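RsfP (Uncultured bacterium, PDB 4GLJ) binds the dye rhodamine B and probably cleaves methylthioadenosine with phosphate, as a methylthioadenosine phosphorylase of the phosphorylase superfamily. Local coordinates at residues A[45-50]-A[65-70]. Sequence-based numbering, arbitrary orientation.
Sequences PSDDIV and HGQGHR. With RHB (N-[9-(2-carboxyphenyl)-6-(diethylamino)-3H-xanthen-3-ylidene]-N-ethylethanaminium), chain B; PO4 (phosphate ion), chain D.
R70 reaches across to the backbone of S46. Its NH2 donates to S46 O at 2.8 Å, with an N-H...O angle of 161°. The carbonyl oxygen lies in the guanidinium plane. The arginine chain is extended from CG to NE, which carries NE toward 45-50. The tight part is buried. There S46 O lies 3.7 Å from G66 CA, and a side chain on G66 would crowd S46 O and R70 NE. S46 OG bonds to R64 O, just before 65-70. The contact joins the turn leading into strand 49-54 to the loop after strand 57-63, the next strand of the antiparallel hairpin. That loop brings H65 and H69 to the rhodamine pocket. H65 NE2 donates to phosphate O4 at 2.8 Å, and one ring face packs on H69 CE1. An alanine at H65 would probably leave phosphate O4 without this donor and the H69 ring without the ring packed against its face. The outer side is looser. D47 OD2 is 3.5 Å from Q67 NE2, with the carboxylate and amide planes 70° apart. One water accepts from Q67 N and R70 NE and donates to S46 O. A second bridges P45 O and R70 NH2, beside the arginine.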
loop_
_atom_site.group_PDB
_atom_site.type_symbol
_atom_site.label_atom_id
_atom_site.label_comp_id
_atom_site.label_asym_id
_atom_site.label_seq_id
_atom_site.Cartn_x
_atom_site.Cartn_y
_atom_site.Cartn_z
ATOM N N PRO A 45 -11.795 -22.359 -0.131
ATOM C CA PRO A 45 -10.926 -22.075 1.009
ATOM C C PRO A 45 -9.554 -22.686 0.790
ATOM O O PRO A 45 -9.413 -23.473 -0.173
ATOM C CB PRO A 45 -11.593 -22.805 2.185
ATOM C CG PRO A 45 -12.990 -22.997 1.716
ATOM C CD PRO A 45 -12.932 -23.210 0.227
ATOM N N SER A 46 -8.603 -22.365 1.689
ATOM C CA SER A 46 -7.234 -22.797 1.554
ATOM C C SER A 46 -7.113 -24.321 1.497
ATOM O O SER A 46 -6.246 -24.812 0.813
ATOM C CB SER A 46 -6.420 -22.335 2.705
ATOM O OG SER A 46 -6.294 -20.954 2.789
ATOM N N ASP A 47 -7.979 -25.049 2.203
ATOM C CA ASP A 47 -7.970 -26.516 2.193
ATOM C C ASP A 47 -9.362 -26.933 2.672
ATOM O O ASP A 47 -10.124 -26.076 3.152
ATOM C CB ASP A 47 -6.908 -26.949 3.209
ATOM C CG ASP A 47 -6.634 -28.440 3.224
ATOM O OD1 ASP A 47 -7.061 -29.196 2.300
ATOM O OD2 ASP A 47 -5.977 -28.858 4.230
ATOM N N ASP A 48 -9.690 -28.225 2.579
ATOM C CA ASP A 48 -10.897 -28.751 3.215
ATOM C C ASP A 48 -10.860 -28.396 4.700
ATOM O O ASP A 48 -9.816 -28.441 5.316
ATOM C CB ASP A 48 -10.948 -30.271 3.058
ATOM C CG ASP A 48 -11.148 -30.711 1.618
ATOM O OD1 ASP A 48 -11.510 -29.883 0.745
ATOM O OD2 ASP A 48 -10.951 -31.896 1.346
ATOM N N ILE A 49 -11.966 -27.916 5.241
ATOM C CA ILE A 49 -12.062 -27.664 6.647
ATOM C C ILE A 49 -12.249 -28.992 7.415
ATOM O O ILE A 49 -13.082 -29.852 7.038
ATOM C CB ILE A 49 -13.178 -26.647 6.854
ATOM C CG1 ILE A 49 -12.661 -25.283 6.348
ATOM C CG2 ILE A 49 -13.610 -26.550 8.317
ATOM C CD1 ILE A 49 -13.792 -24.420 5.882
ATOM N N VAL A 50 -11.401 -29.201 8.421
ATOM C CA VAL A 50 -11.537 -30.392 9.294
ATOM C C VAL A 50 -12.450 -30.087 10.515
ATOM O O VAL A 50 -12.277 -29.089 11.227
ATOM C CB VAL A 50 -10.191 -30.958 9.806
ATOM C CG1 VAL A 50 -10.431 -32.176 10.724
ATOM C CG2 VAL A 50 -9.297 -31.441 8.665
ATOM N N HIS A 65 -2.368 -21.947 5.187
ATOM C CA HIS A 65 -1.459 -22.071 4.012
ATOM C C HIS A 65 -1.719 -23.243 3.139
ATOM O O HIS A 65 -1.027 -23.410 2.148
ATOM C CB HIS A 65 -0.005 -22.064 4.438
ATOM C CG HIS A 65 0.433 -20.746 5.037
ATOM N ND1 HIS A 65 0.719 -19.672 4.284
ATOM C CD2 HIS A 65 0.518 -20.330 6.364
ATOM C CE1 HIS A 65 1.072 -18.623 5.080
ATOM N NE2 HIS A 65 0.919 -19.014 6.354
ATOM N N GLY A 66 -2.780 -24.001 3.448
ATOM C CA GLY A 66 -3.144 -25.248 2.772
ATOM C C GLY A 66 -2.279 -26.421 3.166
ATOM O O GLY A 66 -1.253 -26.262 3.844
ATOM N N GLN A 67 -2.651 -27.614 2.697
ATOM C CA GLN A 67 -1.784 -28.762 2.913
ATOM C C GLN A 67 -0.420 -28.602 2.238
ATOM O O GLN A 67 -0.276 -28.036 1.132
ATOM C CB GLN A 67 -2.482 -30.090 2.566
ATOM C CG GLN A 67 -2.108 -31.215 3.555
ATOM C CD GLN A 67 -2.016 -30.749 5.020
ATOM O OE1 GLN A 67 -0.904 -30.612 5.589
ATOM N NE2 GLN A 67 -3.179 -30.468 5.628
ATOM N N GLY A 68 0.594 -28.982 2.988
ATOM C CA GLY A 68 1.942 -28.899 2.500
ATOM C C GLY A 68 2.465 -27.508 2.524
ATOM O O GLY A 68 3.520 -27.235 1.930
ATOM N N HIS A 69 1.771 -26.598 3.232
ATOM C CA HIS A 69 2.152 -25.187 3.198
ATOM C C HIS A 69 2.308 -24.723 1.767
ATOM O O HIS A 69 3.309 -24.128 1.409
ATOM C CB HIS A 69 3.429 -24.927 3.973
ATOM C CG HIS A 69 3.557 -23.526 4.510
ATOM N ND1 HIS A 69 3.703 -22.434 3.715
ATOM C CD2 HIS A 69 3.498 -23.054 5.817
ATOM C CE1 HIS A 69 3.796 -21.315 4.504
ATOM N NE2 HIS A 69 3.679 -21.709 5.785
ATOM N N ARG A 70 1.259 -24.846 0.969
ATOM C CA ARG A 70 1.394 -24.457 -0.448
ATOM C C ARG A 70 1.212 -22.998 -0.828
ATOM O O ARG A 70 1.553 -22.659 -1.930
ATOM C CB ARG A 70 0.543 -25.339 -1.360
ATOM C CG ARG A 70 -0.927 -25.163 -1.099
ATOM C CD ARG A 70 -1.861 -26.128 -1.868
ATOM N NE ARG A 70 -3.208 -25.710 -1.457
ATOM C CZ ARG A 70 -3.969 -24.861 -2.152
ATOM N NH1 ARG A 70 -3.541 -24.438 -3.329
ATOM N NH2 ARG A 70 -5.162 -24.451 -1.690
HETATM O O2 RHB B . 10.808 -23.114 5.390
HETATM C C26 RHB B . 11.903 -22.524 5.455
HETATM C C19 RHB B . 11.998 -21.147 6.024
HETATM C C14 RHB B . 10.991 -20.456 6.697
HETATM C C15 RHB B . 11.277 -19.184 7.174
HETATM C C16 RHB B . 12.507 -18.581 7.000
HETATM C C17 RHB B . 13.493 -19.260 6.327
HETATM C C18 RHB B . 13.226 -20.538 5.857
HETATM C C9 RHB B . 9.597 -20.911 6.999
HETATM C C8 RHB B . 8.595 -19.837 7.275
HETATM C C13 RHB B . 8.929 -18.492 7.239
HETATM C C12 RHB B . 7.993 -17.486 7.493
HETATM C C11 RHB B . 6.683 -17.817 7.759
HETATM N N1 RHB B . 5.722 -16.832 8.077
HETATM C C35 RHB B . 6.463 -15.921 8.970
HETATM C C36 RHB B . 7.250 -16.805 9.925
HETATM C C22 RHB B . 4.991 -16.103 6.999
HETATM C C23 RHB B . 3.701 -16.854 6.635
HETATM C C10 RHB B . 6.371 -19.168 7.824
HETATM C C7 RHB B . 7.301 -20.169 7.569
HETATM O O1 RHB B . 6.923 -21.486 7.619
HETATM C C1 RHB B . 7.774 -22.535 7.393
HETATM C C2 RHB B . 9.112 -22.326 7.083
HETATM C C6 RHB B . 7.260 -23.820 7.473
HETATM C C5 RHB B . 8.062 -24.922 7.247
HETATM C C4 RHB B . 9.402 -24.733 6.935
HETATM C C3 RHB B . 9.926 -23.439 6.855
HETATM N N2 RHB B . 7.497 -26.206 7.358
HETATM C C24 RHB B . 6.492 -26.467 6.308
HETATM C C25 RHB B . 5.513 -27.502 6.825
HETATM C C33 RHB B . 8.554 -27.239 7.370
HETATM C C34 RHB B . 8.031 -28.461 8.100
HETATM O O3 RHB B . 12.963 -23.068 5.087
HETATM P P PO4 D . 1.160 -17.538 9.641
HETATM O O1 PO4 D . 2.449 -17.530 8.871
HETATM O O2 PO4 D . 1.484 -18.417 10.825
HETATM O O3 PO4 D . 0.905 -16.118 9.983
HETATM O O4 PO4 D . -0.004 -18.139 8.860
HETATM O O HOH W 1 -7.346 -22.836 -2.354
HETATM O O HOH W 2 -4.602 -27.390 0.559
#